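Local coordinates for malonyl CoA:acyl carrier protein malonyltransferase (Streptomyces coelicolor, PDB 1NM2), which probably transfers the malonyl group from malonyl-CoA to holo-acyl carrier protein, feeding fatty acid biosynthesis, at residues Val227-Gly235 against Leu260-Leu268. Numbering follows the deposited sequence.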
loop_
_atom_site.group_PDB
_atom_site.type_symbol
_atom_site.label_atom_id
_atom_site.label_comp_id
_atom_site.label_asym_id
_atom_site.label_seq_id
_atom_site.Cartn_x
_atom_site.Cartn_y
_atom_site.Cartn_z
ATOM N N VAL A 227 3.689 12.600 -13.041
ATOM C CA VAL A 227 3.036 13.278 -11.932
ATOM C C VAL A 227 3.953 13.083 -10.728
ATOM O O VAL A 227 4.644 12.065 -10.636
ATOM C CB VAL A 227 1.663 12.647 -11.621
ATOM C CG1 VAL A 227 0.944 13.464 -10.564
ATOM C CG2 VAL A 227 0.828 12.553 -12.894
ATOM N N THR A 228 3.968 14.051 -9.818
ATOM C CA THR A 228 4.813 13.961 -8.632
ATOM C C THR A 228 4.567 12.636 -7.907
ATOM O O THR A 228 3.436 12.320 -7.539
ATOM C CB THR A 228 4.533 15.126 -7.671
ATOM O OG1 THR A 228 4.746 16.369 -8.356
ATOM C CG2 THR A 228 5.463 15.053 -6.466
ATOM N N TYR A 229 5.634 11.869 -7.711
ATOM C CA TYR A 229 5.552 10.568 -7.049
ATOM C C TYR A 229 6.243 10.620 -5.681
ATOM O O TYR A 229 7.455 10.821 -5.601
ATOM C CB TYR A 229 6.219 9.507 -7.932
ATOM C CG TYR A 229 6.149 8.103 -7.376
ATOM C CD1 TYR A 229 5.104 7.247 -7.718
ATOM C CD2 TYR A 229 7.113 7.644 -6.477
ATOM C CE1 TYR A 229 5.021 5.963 -7.177
ATOM C CE2 TYR A 229 7.037 6.371 -5.930
ATOM C CZ TYR A 229 5.990 5.538 -6.283
ATOM O OH TYR A 229 5.907 4.287 -5.721
ATOM N N VAL A 230 5.472 10.430 -4.613
ATOM C CA VAL A 230 6.003 10.466 -3.249
ATOM C C VAL A 230 6.305 9.051 -2.766
ATOM O O VAL A 230 5.423 8.188 -2.771
ATOM C CB VAL A 230 4.995 11.135 -2.285
ATOM C CG1 VAL A 230 5.574 11.203 -0.875
ATOM C CG2 VAL A 230 4.662 12.536 -2.779
ATOM N N SER A 231 7.541 8.831 -2.322
ATOM C CA SER A 231 8.005 7.512 -1.877
ATOM C C SER A 231 7.971 7.174 -0.380
ATOM O O SER A 231 8.304 8.003 0.473
ATOM C CB SER A 231 9.427 7.288 -2.415
ATOM O OG SER A 231 10.056 6.162 -1.824
ATOM N N ASN A 232 7.592 5.926 -0.091
ATOM C CA ASN A 232 7.499 5.384 1.271
ATOM C C ASN A 232 8.816 5.367 2.041
ATOM O O ASN A 232 8.826 5.426 3.268
ATOM C CB ASN A 232 7.000 3.937 1.237
ATOM C CG ASN A 232 5.512 3.826 1.044
ATOM O OD1 ASN A 232 4.972 2.726 1.042
ATOM N ND2 ASN A 232 4.837 4.959 0.883
ATOM N N LYS A 233 9.919 5.233 1.318
ATOM C CA LYS A 233 11.238 5.164 1.943
ATOM C C LYS A 233 11.556 6.332 2.865
ATOM O O LYS A 233 11.971 6.142 4.007
ATOM C CB LYS A 233 12.321 5.071 0.858
ATOM C CG LYS A 233 13.745 5.327 1.342
ATOM C CD LYS A 233 14.556 4.051 1.404
ATOM C CE LYS A 233 16.053 4.341 1.491
ATOM N NZ LYS A 233 16.408 5.161 2.681
ATOM N N ASP A 234 11.354 7.540 2.363
ATOM C CA ASP A 234 11.685 8.737 3.113
ATOM C C ASP A 234 10.717 9.890 2.848
ATOM O O ASP A 234 11.009 11.035 3.181
ATOM C CB ASP A 234 13.094 9.159 2.721
ATOM C CG ASP A 234 13.251 9.298 1.219
ATOM O OD1 ASP A 234 14.398 9.400 0.746
ATOM O OD2 ASP A 234 12.219 9.305 0.508
ATOM N N GLY A 235 9.578 9.589 2.232
ATOM C CA GLY A 235 8.599 10.623 1.942
ATOM C C GLY A 235 9.033 11.645 0.901
ATOM O O GLY A 235 8.417 12.705 0.774
ATOM N N LEU A 260 6.091 10.438 6.825
ATOM C CA LEU A 260 6.833 11.404 6.023
ATOM C C LEU A 260 6.133 11.703 4.703
ATOM O O LEU A 260 6.264 12.794 4.157
ATOM C CB LEU A 260 8.250 10.892 5.762
ATOM C CG LEU A 260 9.079 10.753 7.045
ATOM C CD1 LEU A 260 10.467 10.218 6.724
ATOM C CD2 LEU A 260 9.162 12.110 7.730
ATOM N N CYS A 261 5.401 10.728 4.181
ATOM C CA CYS A 261 4.684 10.944 2.937
ATOM C C CYS A 261 3.615 12.015 3.177
ATOM O O CYS A 261 3.429 12.911 2.351
ATOM C CB CYS A 261 4.048 9.637 2.455
ATOM S SG CYS A 261 5.254 8.426 1.848
ATOM N N MET A 262 2.922 11.931 4.309
ATOM C CA MET A 262 1.890 12.913 4.628
ATOM C C MET A 262 2.505 14.283 4.897
ATOM O O MET A 262 1.902 15.305 4.573
ATOM C CB MET A 262 1.037 12.459 5.828
ATOM C CG MET A 262 0.091 11.279 5.505
ATOM S SD MET A 262 -1.204 10.953 6.738
ATOM C CE MET A 262 -0.226 10.262 8.080
ATOM N N GLU A 263 3.701 14.305 5.488
ATOM C CA GLU A 263 4.394 15.565 5.750
ATOM C C GLU A 263 4.686 16.235 4.405
ATOM O O GLU A 263 4.580 17.450 4.260
ATOM C CB GLU A 263 5.717 15.320 6.485
ATOM C CG GLU A 263 5.573 14.909 7.941
ATOM C CD GLU A 263 4.886 15.975 8.775
ATOM O OE1 GLU A 263 5.270 17.161 8.653
ATOM O OE2 GLU A 263 3.969 15.628 9.552
ATOM N N THR A 264 5.060 15.425 3.421
ATOM C CA THR A 264 5.355 15.933 2.088
ATOM C C THR A 264 4.081 16.459 1.417
ATOM O O THR A 264 4.118 17.474 0.713
ATOM C CB THR A 264 6.015 14.834 1.233
ATOM O OG1 THR A 264 7.356 14.636 1.698
ATOM C CG2 THR A 264 6.043 15.215 -0.241
ATOM N N PHE A 265 2.956 15.785 1.637
ATOM C CA PHE A 265 1.690 16.242 1.052
ATOM C C PHE A 265 1.439 17.666 1.584
ATOM O O PHE A 265 0.975 18.544 0.857
ATOM C CB PHE A 265 0.521 15.325 1.465
ATOM C CG PHE A 265 0.636 13.896 0.978
ATOM C CD1 PHE A 265 -0.137 12.896 1.567
ATOM C CD2 PHE A 265 1.513 13.543 -0.045
ATOM C CE1 PHE A 265 -0.036 11.565 1.148
ATOM C CE2 PHE A 265 1.621 12.213 -0.469
ATOM C CZ PHE A 265 0.843 11.224 0.134
ATOM N N LYS A 266 1.754 17.880 2.860
ATOM C CA LYS A 266 1.583 19.190 3.485
ATOM C C LYS A 266 2.481 20.202 2.790
ATOM O O LYS A 266 2.040 21.289 2.410
ATOM C CB LYS A 266 1.965 19.141 4.964
ATOM C CG LYS A 266 1.157 18.181 5.826
ATOM C CD LYS A 266 1.592 18.321 7.279
ATOM C CE LYS A 266 1.049 17.212 8.156
ATOM N NZ LYS A 266 1.660 17.267 9.517
ATOM N N GLU A 267 3.752 19.842 2.639
ATOM C CA GLU A 267 4.722 20.709 1.987
ATOM C C GLU A 267 4.267 21.055 0.572
ATOM O O GLU A 267 4.619 22.106 0.043
ATOM C CB GLU A 267 6.097 20.028 1.947
ATOM C CG GLU A 267 6.710 19.783 3.324
ATOM C CD GLU A 267 8.080 19.119 3.260
ATOM O OE1 GLU A 267 8.167 17.956 2.803
ATOM O OE2 GLU A 267 9.073 19.761 3.669
ATOM N N LEU A 268 3.481 20.171 -0.035
ATOM C CA LEU A 268 2.980 20.398 -1.388
ATOM C C LEU A 268 1.679 21.201 -1.366
ATOM O O LEU A 268 1.132 21.536 -2.416
ATOM C CB LEU A 268 2.740 19.061 -2.106
ATOM C CG LEU A 268 3.916 18.133 -2.446
ATOM C CD1 LEU A 268 3.376 16.839 -3.040
ATOM C CD2 LEU A 268 4.862 18.808 -3.432
#
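V230 meets the ring of F265 at its edge, in plane, with CG2 3.8 Å from F265 CE2; one face of that ring carries C261 O and, further off, M262 N of its own helix, both offset toward the rim. The same CG2 methyl, set anti to the carbonyl carbon of V230, also reaches tip to tip toward T264, 3.9 Å from its CG2. The other branch, CG1, is anti to the backbone N (chi1 -178°) and drops alongside C261, 3.9 Å from SG. A glycine in place of V230 would probably open a gap between 227-235 and the helix, leaving the edge of F265 and the T264 methyl without their apolar neighbour. What is joined here is the edge strand 228-229 of the parallel sheet, with the loop that follows it, and helix 258-267, packed in the alpha/beta hydrolase-like core; V230 and F265 both also touch A95 on the adjacent strand 93-96. Two residues on from V230, N232 ND2 gives C261 SG a weak hydrogen bond of 3.6 Å, bent to 144°. The amide's stronger partners are backbone atoms, ND2 reaching G96 O and OD1 accepting from S98 N, in a GxSxG sequence consistent with a nucleophile elbow. T264 OG1 is placed as donor to G235 O, but at 2.4 Å the bond is doubtfully short. G235 packs its CA 3.8 Å from L260 CB, and a CB built there would run into L260 CB; its positive phi (68°) also favours glycine. L260 CD1 rests against the carbonyl oxygen of D234, whose carboxylate forms a salt bridge with R247.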